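Local structure of NADH:ubiquinone oxidoreductase, Na translocating, F subunit (Porphyromonas gingivalis, 2R6H) at residues 77-82 and 125-130; 46-51 and 84-89; 193-198 and 222-227. The protein holds FAD in a ferredoxin-reductase-like module of an oxidoreductase subunit, where a flavin-binding barrel domain is joined to a domain of the NAD-binding family. All blocks are in the same frame, centred on the assembly; numbering follows the deposited sequence.

Interaction 1: residues 77-82 and 125-130; sequences LTCKNE and PGISSS. With FAD (flavin-adenine dinucleotide), chain H.
Strand 78-81 runs past the P125-S130 segment leading into helix 127-132; the closest CA pairs are N81 and I127, 5.9 Å apart, and C79 and P125, 6.2 Å apart, and no hydrogen bond crosses. The segment is the diphosphate-binding element of the ferredoxin-reductase-type FAD domain, and its side turned from FAD packs on strand 78-81, which pairs with 52-55. C79 holds SG anti to the backbone N (chi1 -174°), which sets SG over I127 CA at 3.8 Å and near P125 O, while CB meets S130 CB. P125 lays its ring edge on T78 O (CD to O 3.5 Å) and on L77 CD2. The I127 chain crosses N81 obliquely, and CD1 rests in van der Waals contact on the amide, 3.6 Å from ND2, while ND2 donates to P50 O. Beyond this layer, backbone N-H groups address FAD. I127 N donates to O2A (3.1 Å, 157°), S129 N to O2P, which also accepts from S129 OG, and S128 N to O1P, whose position is less certain. These donors would be expected to stabilise the negative charge of the diphosphate. In the same segment, G126 O accepts twice from S130, from N at 2.9 Å and from OG at 2.7 Å, the hydroxyl arriving above the carbonyl plane.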
loop_
_atom_site.group_PDB
_atom_site.type_symbol
_atom_site.label_atom_id
_atom_site.label_comp_id
_atom_site.label_asym_id
_atom_site.label_seq_id
_atom_site.Cartn_x
_atom_site.Cartn_y
_atom_site.Cartn_z
ATOM N N LEU A 77 -19.687 -12.983 -1.901
ATOM C CA LEU A 77 -19.037 -13.208 -0.609
ATOM C C LEU A 77 -19.832 -12.613 0.563
ATOM O O LEU A 77 -20.559 -11.636 0.392
ATOM C CB LEU A 77 -17.622 -12.638 -0.639
ATOM C CG LEU A 77 -16.681 -13.489 -1.497
ATOM C CD1 LEU A 77 -15.420 -12.726 -1.846
ATOM C CD2 LEU A 77 -16.343 -14.805 -0.797
ATOM N N THR A 78 -19.724 -13.230 1.739
ATOM C CA THR A 78 -20.201 -12.629 2.994
ATOM C C THR A 78 -19.161 -12.867 4.083
ATOM O O THR A 78 -18.324 -13.743 3.937
ATOM C CB THR A 78 -21.556 -13.192 3.456
ATOM O OG1 THR A 78 -21.470 -14.612 3.549
ATOM C CG2 THR A 78 -22.659 -12.820 2.504
ATOM N N CYS A 79 -19.200 -12.087 5.158
ATOM C CA CYS A 79 -18.228 -12.240 6.245
ATOM C C CYS A 79 -18.809 -11.966 7.637
ATOM O O CYS A 79 -19.330 -10.886 7.899
ATOM C CB CYS A 79 -16.998 -11.355 6.007
ATOM S SG CYS A 79 -15.656 -11.595 7.211
ATOM N N LYS A 80 -18.698 -12.955 8.521
ATOM C CA LYS A 80 -19.163 -12.848 9.899
ATOM C C LYS A 80 -17.976 -12.806 10.875
ATOM O O LYS A 80 -17.132 -13.696 10.881
ATOM C CB LYS A 80 -20.055 -14.048 10.219
ATOM C CG LYS A 80 -20.758 -13.997 11.558
ATOM C CD LYS A 80 -22.251 -13.731 11.396
ATOM C CE LYS A 80 -22.943 -13.442 12.738
ATOM N NZ LYS A 80 -23.024 -14.639 13.647
ATOM N N ASN A 81 -17.892 -11.772 11.696
ATOM C CA ASN A 81 -16.873 -11.751 12.741
ATOM C C ASN A 81 -17.521 -11.913 14.099
ATOM O O ASN A 81 -18.395 -11.138 14.455
ATOM C CB ASN A 81 -16.080 -10.447 12.701
ATOM C CG ASN A 81 -15.064 -10.349 13.822
ATOM O OD1 ASN A 81 -14.456 -11.344 14.217
ATOM N ND2 ASN A 81 -14.877 -9.142 14.342
ATOM N N GLU A 82 -17.101 -12.910 14.865
ATOM C CA GLU A 82 -17.780 -13.184 16.127
ATOM C C GLU A 82 -16.960 -12.835 17.356
ATOM O O GLU A 82 -17.314 -13.215 18.465
ATOM C CB GLU A 82 -18.235 -14.641 16.200
ATOM C CG GLU A 82 -19.154 -15.056 15.055
ATOM C CD GLU A 82 -19.548 -16.530 15.118
ATOM O OE1 GLU A 82 -20.414 -16.878 15.960
ATOM O OE2 GLU A 82 -19.005 -17.330 14.316
ATOM N N PRO A 125 -13.461 -14.684 4.192
ATOM C CA PRO A 125 -12.666 -13.523 3.781
ATOM C C PRO A 125 -12.076 -12.860 5.014
ATOM O O PRO A 125 -12.367 -13.287 6.136
ATOM C CB PRO A 125 -13.695 -12.598 3.124
ATOM C CG PRO A 125 -14.859 -13.471 2.796
ATOM C CD PRO A 125 -14.884 -14.531 3.854
ATOM N N GLY A 126 -11.264 -11.831 4.802
ATOM C CA GLY A 126 -10.588 -11.134 5.883
ATOM C C GLY A 126 -11.525 -10.351 6.778
ATOM O O GLY A 126 -12.167 -9.411 6.319
ATOM N N ILE A 127 -11.597 -10.723 8.056
ATOM C CA ILE A 127 -12.596 -10.135 8.943
ATOM C C ILE A 127 -12.380 -8.637 9.134
ATOM O O ILE A 127 -13.315 -7.907 9.431
ATOM C CB ILE A 127 -12.701 -10.854 10.327
ATOM C CG1 ILE A 127 -11.591 -10.400 11.254
ATOM C CG2 ILE A 127 -12.703 -12.368 10.195
ATOM C CD1 ILE A 127 -12.022 -9.296 12.159
ATOM N N SER A 128 -11.155 -8.172 8.957
ATOM C CA SER A 128 -10.888 -6.757 9.129
ATOM C C SER A 128 -11.098 -5.974 7.840
ATOM O O SER A 128 -11.928 -5.065 7.770
ATOM C CB SER A 128 -9.475 -6.544 9.648
ATOM O OG SER A 128 -9.139 -5.171 9.603
ATOM N N SER A 129 -10.335 -6.314 6.816
ATOM C CA SER A 129 -10.497 -5.635 5.546
ATOM C C SER A 129 -11.980 -5.599 5.133
ATOM O O SER A 129 -12.456 -4.579 4.638
ATOM C CB SER A 129 -9.629 -6.280 4.473
ATOM O OG SER A 129 -10.083 -7.590 4.205
ATOM N N SER A 130 -12.708 -6.693 5.368
ATOM C CA SER A 130 -14.112 -6.782 4.966
ATOM C C SER A 130 -14.974 -5.772 5.700
ATOM O O SER A 130 -15.947 -5.287 5.135
ATOM C CB SER A 130 -14.687 -8.187 5.169
ATOM O OG SER A 130 -14.012 -9.149 4.383
HETATM P PA FAD H . -7.821 -11.977 7.926
HETATM O O1A FAD H . -6.619 -11.736 8.832
HETATM O O2A FAD H . -9.079 -12.451 8.659
HETATM O O5B FAD H . -7.447 -13.036 6.750
HETATM C C5B FAD H . -6.467 -12.714 5.774
HETATM C C4B FAD H . -6.619 -13.614 4.554
HETATM O O4B FAD H . -6.462 -14.968 4.934
HETATM C C3B FAD H . -7.992 -13.483 3.913
HETATM O O3B FAD H . -7.823 -13.295 2.529
HETATM C C2B FAD H . -8.686 -14.805 4.160
HETATM O O2B FAD H . -9.441 -15.180 3.030
HETATM C C1B FAD H . -7.512 -15.753 4.385
HETATM N N9A FAD H . -7.831 -16.937 5.233
HETATM C C8A FAD H . -8.463 -16.969 6.458
HETATM N N7A FAD H . -8.539 -18.260 6.875
HETATM C C5A FAD H . -7.962 -19.059 5.936
HETATM C C6A FAD H . -7.763 -20.444 5.843
HETATM N N6A FAD H . -8.256 -21.266 6.770
HETATM N N1A FAD H . -7.123 -20.978 4.731
HETATM C C2A FAD H . -6.681 -20.147 3.713
HETATM N N3A FAD H . -6.879 -18.777 3.806
HETATM C C4A FAD H . -7.510 -18.239 4.896
HETATM N N1 FAD H . -2.731 -4.087 5.031
HETATM C C2 FAD H . -3.198 -3.092 4.212
HETATM O O2 FAD H . -4.074 -3.373 3.405
HETATM N N3 FAD H . -2.678 -1.810 4.308
HETATM C C4 FAD H . -1.684 -1.504 5.234
HETATM O O4 FAD H . -1.185 -0.373 5.365
HETATM C C4X FAD H . -1.224 -2.518 6.056
HETATM N N5 FAD H . -0.241 -2.225 6.976
HETATM C C5X FAD H . 0.226 -3.241 7.787
HETATM C C6 FAD H . 1.228 -2.941 8.705
HETATM C C7 FAD H . 1.724 -3.926 9.549
HETATM C C7M FAD H . 2.804 -3.557 10.531
HETATM C C8 FAD H . 1.208 -5.221 9.462
HETATM C C8M FAD H . 1.728 -6.302 10.352
HETATM C C9 FAD H . 0.210 -5.513 8.540
HETATM C C9A FAD H . -0.291 -4.531 7.697
HETATM N N10 FAD H . -1.283 -4.816 6.772
HETATM C C10 FAD H . -1.744 -3.811 5.953
HETATM C "C1'" FAD H . -2.025 -6.119 6.755
HETATM C "C2'" FAD H . -3.287 -5.958 7.586
HETATM O "O2'" FAD H . -2.924 -5.665 8.912
HETATM C "C3'" FAD H . -4.153 -7.212 7.579
HETATM O "O3'" FAD H . -3.370 -8.375 7.725
HETATM C "C4'" FAD H . -4.972 -7.258 6.303
HETATM O "O4'" FAD H . -5.905 -6.214 6.393
HETATM C "C5'" FAD H . -5.733 -8.565 6.178
HETATM O "O5'" FAD H . -6.304 -8.863 7.430
HETATM P P FAD H . -7.878 -9.179 7.538
HETATM O O1P FAD H . -8.330 -9.102 8.976
HETATM O O2P FAD H . -8.652 -8.253 6.636
HETATM O O3P FAD H . -8.018 -10.671 6.994
#

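Interaction 2: residues 46-51 and 84-89; sequences QIKIPK and ETVRAY. With FAD (flavin-adenine dinucleotide), chain H.
R87 leaves its strand with CG anti to the backbone N, then bends at CG and CD (chi2 64°, chi3 91°), so that the guanidinium turns to the FAD diphosphate. NE and NH1 both donate to O1P, each at 3.0 Å in bent bonds (N-H...O 132°); this oxygen, whose place in the model is less sure, sits at the edge of the group near its plane. NH2 faces back, giving a hydrogen bond of 2.6 Å to V86 O from above that carbonyl plane and a weak one to T85 OG1. Together these bonds restrain the guanidinium's rotation. R87, A88, Y89 and S90 match the RxYS signature of ferredoxin-reductase-like flavoproteins. A88 O accepts from FAD O2' at 2.6 Å, while its CB packs on C7 and C8 of the flavin ring. Y89, with CG beside the backbone N, presents one ring face to O2' and its edge to O2, and its OH lies 2.5 Å from O4'.

The strands behind these groups pair antiparallel. I47 with R87 and I49 with T85 are hydrogen-bonded pairs, closed by four bonds such as I49 N to T85 O (2.8 Å). On one face I49 CB and T85 CG2 lie side by side 3.8 Å apart; on the other, the V86 CG1 methyl meets Q46 OE1 and CB. In the six-stranded antiparallel beta-barrel of the FAD domain, 85-90 pairs with 44-49, which pairs in turn with 140-147. I49, T85 and R87 turn their side chains to helix 127-132, and the Y89 ring contacts L103 and V105 of strand 100-106 across the barrel's remaining side.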
loop_
_atom_site.group_PDB
_atom_site.type_symbol
_atom_site.label_atom_id
_atom_site.label_comp_id
_atom_site.label_asym_id
_atom_site.label_seq_id
_atom_site.Cartn_x
_atom_site.Cartn_y
_atom_site.Cartn_z
ATOM N N GLN A 46 -3.811 1.143 14.390
ATOM C CA GLN A 46 -4.621 -0.048 14.563
ATOM C C GLN A 46 -6.089 0.269 14.665
ATOM O O GLN A 46 -6.481 1.146 15.436
ATOM C CB GLN A 46 -4.199 -0.774 15.815
ATOM C CG GLN A 46 -2.747 -1.013 15.868
ATOM C CD GLN A 46 -2.427 -2.111 16.819
ATOM O OE1 GLN A 46 -2.823 -2.065 17.984
ATOM N NE2 GLN A 46 -1.720 -3.128 16.334
ATOM N N ILE A 47 -6.897 -0.465 13.904
ATOM C CA ILE A 47 -8.339 -0.298 13.943
ATOM C C ILE A 47 -8.964 -1.340 14.844
ATOM O O ILE A 47 -8.553 -2.496 14.837
ATOM C CB ILE A 47 -8.982 -0.465 12.556
ATOM C CG1 ILE A 47 -8.189 0.286 11.493
ATOM C CG2 ILE A 47 -10.426 0.026 12.583
ATOM C CD1 ILE A 47 -8.069 1.757 11.766
ATOM N N LYS A 48 -9.954 -0.924 15.629
ATOM C CA LYS A 48 -10.787 -1.881 16.330
ATOM C C LYS A 48 -11.852 -2.346 15.363
ATOM O O LYS A 48 -12.610 -1.546 14.825
ATOM C CB LYS A 48 -11.420 -1.289 17.595
ATOM C CG LYS A 48 -10.587 -1.517 18.858
ATOM C CD LYS A 48 -11.387 -1.333 20.152
ATOM C CE LYS A 48 -10.463 -1.362 21.379
ATOM N NZ LYS A 48 -11.203 -1.156 22.666
ATOM N N ILE A 49 -11.867 -3.644 15.111
ATOM C CA ILE A 49 -12.921 -4.269 14.348
ATOM C C ILE A 49 -13.859 -4.974 15.337
ATOM O O ILE A 49 -13.425 -5.855 16.094
ATOM C CB ILE A 49 -12.343 -5.301 13.377
ATOM C CG1 ILE A 49 -11.843 -4.619 12.110
ATOM C CG2 ILE A 49 -13.400 -6.263 12.982
ATOM C CD1 ILE A 49 -10.494 -4.027 12.256
ATOM N N PRO A 50 -15.153 -4.603 15.330
ATOM C CA PRO A 50 -16.121 -5.127 16.295
ATOM C C PRO A 50 -16.760 -6.420 15.803
ATOM O O PRO A 50 -16.439 -6.882 14.702
ATOM C CB PRO A 50 -17.170 -4.032 16.295
ATOM C CG PRO A 50 -17.273 -3.727 14.824
ATOM C CD PRO A 50 -15.840 -3.829 14.281
ATOM N N LYS A 51 -17.649 -6.997 16.609
ATOM C CA LYS A 51 -18.469 -8.100 16.132
ATOM C C LYS A 51 -19.350 -7.533 15.024
ATOM O O LYS A 51 -19.790 -6.390 15.107
ATOM C CB LYS A 51 -19.320 -8.679 17.265
ATOM C CG LYS A 51 -18.509 -9.338 18.379
ATOM C CD LYS A 51 -19.384 -10.052 19.439
ATOM C CE LYS A 51 -20.019 -11.335 18.889
ATOM N NZ LYS A 51 -20.615 -12.223 19.934
ATOM N N GLU A 84 -14.439 -9.381 18.853
ATOM C CA GLU A 84 -13.736 -8.115 18.689
ATOM C C GLU A 84 -12.253 -8.340 18.492
ATOM O O GLU A 84 -11.669 -9.222 19.110
ATOM C CB GLU A 84 -13.988 -7.192 19.879
ATOM C CG GLU A 84 -15.303 -6.440 19.779
ATOM C CD GLU A 84 -15.866 -6.028 21.139
ATOM O OE1 GLU A 84 -15.154 -5.319 21.894
ATOM O OE2 GLU A 84 -17.024 -6.411 21.444
ATOM N N THR A 85 -11.656 -7.544 17.611
ATOM C CA THR A 85 -10.239 -7.685 17.283
ATOM C C THR A 85 -9.605 -6.381 16.815
ATOM O O THR A 85 -10.265 -5.362 16.680
ATOM C CB THR A 85 -10.001 -8.776 16.214
ATOM O OG1 THR A 85 -8.602 -9.093 16.154
ATOM C CG2 THR A 85 -10.488 -8.308 14.847
ATOM N N VAL A 86 -8.309 -6.429 16.566
ATOM C CA VAL A 86 -7.548 -5.238 16.250
ATOM C C VAL A 86 -6.666 -5.526 15.030
ATOM O O VAL A 86 -6.185 -6.646 14.855
ATOM C CB VAL A 86 -6.703 -4.803 17.492
ATOM C CG1 VAL A 86 -5.897 -3.544 17.213
ATOM C CG2 VAL A 86 -7.606 -4.577 18.684
ATOM N N ARG A 87 -6.458 -4.542 14.168
ATOM C CA ARG A 87 -5.684 -4.813 12.963
ATOM C C ARG A 87 -4.800 -3.652 12.548
ATOM O O ARG A 87 -5.134 -2.484 12.777
ATOM C CB ARG A 87 -6.594 -5.215 11.804
ATOM C CG ARG A 87 -5.867 -5.978 10.729
ATOM C CD ARG A 87 -5.340 -7.304 11.247
ATOM N NE ARG A 87 -6.302 -8.389 11.062
ATOM C CZ ARG A 87 -6.975 -8.987 12.043
ATOM N NH1 ARG A 87 -7.836 -9.962 11.764
ATOM N NH2 ARG A 87 -6.793 -8.621 13.306
ATOM N N ALA A 88 -3.678 -3.987 11.917
ATOM C CA ALA A 88 -2.661 -2.995 11.574
ATOM C C ALA A 88 -2.834 -2.374 10.177
ATOM O O ALA A 88 -2.982 -3.091 9.182
ATOM C CB ALA A 88 -1.271 -3.609 11.712
ATOM N N TYR A 89 -2.807 -1.043 10.109
ATOM C CA TYR A 89 -2.758 -0.357 8.822
ATOM C C TYR A 89 -1.758 0.802 8.843
ATOM O O TYR A 89 -1.723 1.584 9.799
ATOM C CB TYR A 89 -4.166 0.058 8.351
ATOM C CG TYR A 89 -5.036 -1.158 8.126
ATOM C CD1 TYR A 89 -4.925 -1.905 6.967
ATOM C CD2 TYR A 89 -5.925 -1.588 9.096
ATOM C CE1 TYR A 89 -5.688 -3.042 6.770
ATOM C CE2 TYR A 89 -6.695 -2.716 8.910
ATOM C CZ TYR A 89 -6.573 -3.446 7.745
ATOM O OH TYR A 89 -7.337 -4.582 7.561
HETATM P PA FAD H . -7.821 -11.977 7.926
HETATM O O1A FAD H . -6.619 -11.736 8.832
HETATM O O2A FAD H . -9.079 -12.451 8.659
HETATM O O5B FAD H . -7.447 -13.036 6.750
HETATM C C5B FAD H . -6.467 -12.714 5.774
HETATM C C4B FAD H . -6.619 -13.614 4.554
HETATM O O4B FAD H . -6.462 -14.968 4.934
HETATM C C3B FAD H . -7.992 -13.483 3.913
HETATM O O3B FAD H . -7.823 -13.295 2.529
HETATM C C2B FAD H . -8.686 -14.805 4.160
HETATM O O2B FAD H . -9.441 -15.180 3.030
HETATM C C1B FAD H . -7.512 -15.753 4.385
HETATM N N9A FAD H . -7.831 -16.937 5.233
HETATM C C8A FAD H . -8.463 -16.969 6.458
HETATM N N7A FAD H . -8.539 -18.260 6.875
HETATM C C5A FAD H . -7.962 -19.059 5.936
HETATM C C6A FAD H . -7.763 -20.444 5.843
HETATM N N6A FAD H . -8.256 -21.266 6.770
HETATM N N1A FAD H . -7.123 -20.978 4.731
HETATM C C2A FAD H . -6.681 -20.147 3.713
HETATM N N3A FAD H . -6.879 -18.777 3.806
HETATM C C4A FAD H . -7.510 -18.239 4.896
HETATM N N1 FAD H . -2.731 -4.087 5.031
HETATM C C2 FAD H . -3.198 -3.092 4.212
HETATM O O2 FAD H . -4.074 -3.373 3.405
HETATM N N3 FAD H . -2.678 -1.810 4.308
HETATM C C4 FAD H . -1.684 -1.504 5.234
HETATM O O4 FAD H . -1.185 -0.373 5.365
HETATM C C4X FAD H . -1.224 -2.518 6.056
HETATM N N5 FAD H . -0.241 -2.225 6.976
HETATM C C5X FAD H . 0.226 -3.241 7.787
HETATM C C6 FAD H . 1.228 -2.941 8.705
HETATM C C7 FAD H . 1.724 -3.926 9.549
HETATM C C7M FAD H . 2.804 -3.557 10.531
HETATM C C8 FAD H . 1.208 -5.221 9.462
HETATM C C8M FAD H . 1.728 -6.302 10.352
HETATM C C9 FAD H . 0.210 -5.513 8.540
HETATM C C9A FAD H . -0.291 -4.531 7.697
HETATM N N10 FAD H . -1.283 -4.816 6.772
HETATM C C10 FAD H . -1.744 -3.811 5.953
HETATM C "C1'" FAD H . -2.025 -6.119 6.755
HETATM C "C2'" FAD H . -3.287 -5.958 7.586
HETATM O "O2'" FAD H . -2.924 -5.665 8.912
HETATM C "C3'" FAD H . -4.153 -7.212 7.579
HETATM O "O3'" FAD H . -3.370 -8.375 7.725
HETATM C "C4'" FAD H . -4.972 -7.258 6.303
HETATM O "O4'" FAD H . -5.905 -6.214 6.393
HETATM C "C5'" FAD H . -5.733 -8.565 6.178
HETATM O "O5'" FAD H . -6.304 -8.863 7.430
HETATM P P FAD H . -7.878 -9.179 7.538
HETATM O O1P FAD H . -8.330 -9.102 8.976
HETATM O O2P FAD H . -8.652 -8.253 6.636
HETATM O O3P FAD H . -8.018 -10.671 6.994
#

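Interaction 3: residues 193-198 and 222-227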
loop_
_atom_site.group_PDB
_atom_site.type_symbol
_atom_site.label_atom_id
_atom_site.label_comp_id
_atom_site.label_asym_id
_atom_site.label_seq_id
_atom_site.Cartn_x
_atom_site.Cartn_y
_atom_site.Cartn_z
ATOM N N GLY A 193 5.140 -1.626 -8.620
ATOM C CA GLY A 193 4.599 -2.602 -9.545
ATOM C C GLY A 193 3.113 -2.858 -9.390
ATOM O O GLY A 193 2.621 -3.139 -8.301
ATOM N N ALA A 194 2.383 -2.762 -10.490
ATOM C CA ALA A 194 0.955 -3.038 -10.467
ATOM C C ALA A 194 0.630 -4.026 -11.578
ATOM O O ALA A 194 1.362 -4.118 -12.558
ATOM C CB ALA A 194 0.160 -1.746 -10.627
ATOM N N ARG A 195 -0.455 -4.773 -11.437
ATOM C CA ARG A 195 -0.748 -5.762 -12.459
ATOM C C ARG A 195 -1.073 -5.119 -13.817
ATOM O O ARG A 195 -0.523 -5.532 -14.824
ATOM C CB ARG A 195 -1.786 -6.793 -11.996
ATOM C CG ARG A 195 -3.156 -6.692 -12.615
ATOM C CD ARG A 195 -4.090 -7.783 -12.066
ATOM N NE ARG A 195 -4.077 -9.003 -12.883
ATOM C CZ ARG A 195 -3.650 -10.206 -12.477
ATOM N NH1 ARG A 195 -3.187 -10.392 -11.239
ATOM N NH2 ARG A 195 -3.692 -11.237 -13.318
ATOM N N SER A 196 -1.919 -4.089 -13.842
ATOM C CA SER A 196 -2.240 -3.371 -15.092
ATOM C C SER A 196 -2.452 -1.867 -14.911
ATOM O O SER A 196 -2.500 -1.371 -13.786
ATOM C CB SER A 196 -3.496 -3.947 -15.751
ATOM O OG SER A 196 -4.674 -3.421 -15.150
ATOM N N LYS A 197 -2.630 -1.145 -16.016
ATOM C CA LYS A 197 -2.788 0.307 -15.928
ATOM C C LYS A 197 -3.894 0.764 -14.988
ATOM O O LYS A 197 -3.735 1.769 -14.315
ATOM C CB LYS A 197 -3.000 0.956 -17.293
ATOM C CG LYS A 197 -2.874 2.464 -17.213
ATOM C CD LYS A 197 -2.727 3.138 -18.577
ATOM C CE LYS A 197 -4.071 3.598 -19.134
ATOM N NZ LYS A 197 -3.970 4.934 -19.810
ATOM N N ASN A 198 -5.005 0.032 -14.947
ATOM C CA ASN A 198 -6.169 0.425 -14.155
ATOM C C ASN A 198 -5.877 0.432 -12.658
ATOM O O ASN A 198 -6.569 1.100 -11.876
ATOM C CB ASN A 198 -7.338 -0.528 -14.446
ATOM C CG ASN A 198 -8.676 -0.034 -13.891
ATOM O OD1 ASN A 198 -9.053 1.125 -14.062
ATOM N ND2 ASN A 198 -9.403 -0.933 -13.241
ATOM N N LEU A 222 4.139 -2.725 -15.118
ATOM C CA LEU A 222 2.935 -3.527 -15.116
ATOM C C LEU A 222 3.286 -4.989 -15.346
ATOM O O LEU A 222 4.044 -5.304 -16.254
ATOM C CB LEU A 222 1.988 -3.003 -16.189
ATOM C CG LEU A 222 1.694 -1.513 -15.992
ATOM C CD1 LEU A 222 0.781 -1.005 -17.087
ATOM C CD2 LEU A 222 1.101 -1.250 -14.610
ATOM N N SER A 223 2.758 -5.884 -14.520
ATOM C CA SER A 223 3.063 -7.302 -14.678
ATOM C C SER A 223 2.193 -8.011 -15.726
ATOM O O SER A 223 2.692 -8.839 -16.477
ATOM C CB SER A 223 2.942 -8.007 -13.340
ATOM O OG SER A 223 1.600 -7.981 -12.897
ATOM N N ASP A 224 0.900 -7.693 -15.770
ATOM C CA ASP A 224 -0.006 -8.274 -16.755
ATOM C C ASP A 224 -0.777 -7.182 -17.482
ATOM O O ASP A 224 -1.995 -7.122 -17.349
ATOM C CB ASP A 224 -1.054 -9.185 -16.089
ATOM C CG ASP A 224 -0.449 -10.259 -15.158
ATOM O OD1 ASP A 224 -0.052 -9.938 -14.006
ATOM O OD2 ASP A 224 -0.421 -11.450 -15.557
ATOM N N PRO A 225 -0.088 -6.323 -18.256
ATOM C CA PRO A 225 -0.781 -5.195 -18.901
ATOM C C PRO A 225 -1.936 -5.682 -19.760
ATOM O O PRO A 225 -1.802 -6.722 -20.405
ATOM C CB PRO A 225 0.288 -4.568 -19.805
ATOM C CG PRO A 225 1.566 -5.076 -19.327
ATOM C CD PRO A 225 1.322 -6.409 -18.663
ATOM N N GLN A 226 -3.039 -4.935 -19.765
ATOM C CA GLN A 226 -4.203 -5.263 -20.576
ATOM C C GLN A 226 -4.222 -4.436 -21.858
ATOM O O GLN A 226 -3.853 -3.264 -21.847
ATOM C CB GLN A 226 -5.488 -5.007 -19.789
ATOM C CG GLN A 226 -5.543 -5.711 -18.450
ATOM C CD GLN A 226 -5.259 -7.193 -18.567
ATOM O OE1 GLN A 226 -5.615 -7.825 -19.561
ATOM N NE2 GLN A 226 -4.611 -7.757 -17.551
ATOM N N PRO A 227 -4.665 -5.045 -22.970
ATOM C CA PRO A 227 -4.742 -4.400 -24.285
ATOM C C PRO A 227 -5.236 -2.952 -24.241
ATOM O O PRO A 227 -4.756 -2.112 -24.995
ATOM C CB PRO A 227 -5.738 -5.281 -25.031
ATOM C CG PRO A 227 -5.501 -6.653 -24.453
ATOM C CD PRO A 227 -5.109 -6.452 -23.015
HETATM O O HOH W 1 -5.687 -6.961 -14.646
#
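From its CB onward, the side chain of R195 runs over the turn that follows strand 216-222. CB lies 3.7 Å from S223 OG. The first torsion stands off the staggered positions (chi1 108°) and sets the direction of the chain, which is extended about chi2 and then bends at chi3 (-92°). NE reaches a water in the guanidinium plane that also accepts from Q226 NE2; both of those bonds are weak. CZ lies beneath D224 OD1, which stands 3.9 Å above the plane over its centre, and the terminal NH2 is 3.9 Å from D224 CG. Guanidinium and carboxylate are stacked with their planes 5° apart, so this long salt bridge works by charge alone, with no N-H aimed at the oxygen. S223 OG donates to D224 OD1 at 2.8 Å, from above the carboxylate plane, and so restrains the acid's rotation.

Beneath the charged pair the backbone supplies the order. A194 and L222 form a parallel bridge, after which two consecutive N-H groups use two consecutive carbonyls: S223 N donates to A194 O (3.0 Å), and D224 N to R195 O (2.8 Å) on a lone pair. L222 packs its two methyls along the other segment. Its CD2 sits 3.6 Å from S196 C and 4.1 Å from A194 CB, and CD1 is close to K197 N. S196 CB touches Q226 CG at the far end of the turn.

The two segments finish neighbouring strands of a Rossmann-like parallel sheet, at the C-terminal edge of the strands, the side on which Rossmann-type relatives generally bind nucleotides. Helix 203-212 makes the beta-alpha-beta crossover between strands 188-194 and 216-222. Strand 216-222 is an outermost one, while 188-194 continues inward to 158-164 through the G193 and G163 backbones, and W231 packs on L222.

In the fold
Interactions 1 and 2 belong to one FAD site. Their centres are 12 Å apart, both touch the cofactor, and they meet directly where S128 OG reaches Y89 OH, a probable hydrogen bond of 2.8 Å, and where I127 CD1 packs on T85 CG2. Interaction 1 is the most buried and joins strand to helix without a crossing hydrogen bond; interaction 2 is partly buried and rests on regular antiparallel pairing. Interaction 3 lies in the NAD-binding domain, its centre about 28 and 32 Å from the centres of the first two. It is partly buried too, but couples parallel strand ends through backbone bonds beneath a charged, solvent-facing pair with a weak water link, and it does not touch FAD.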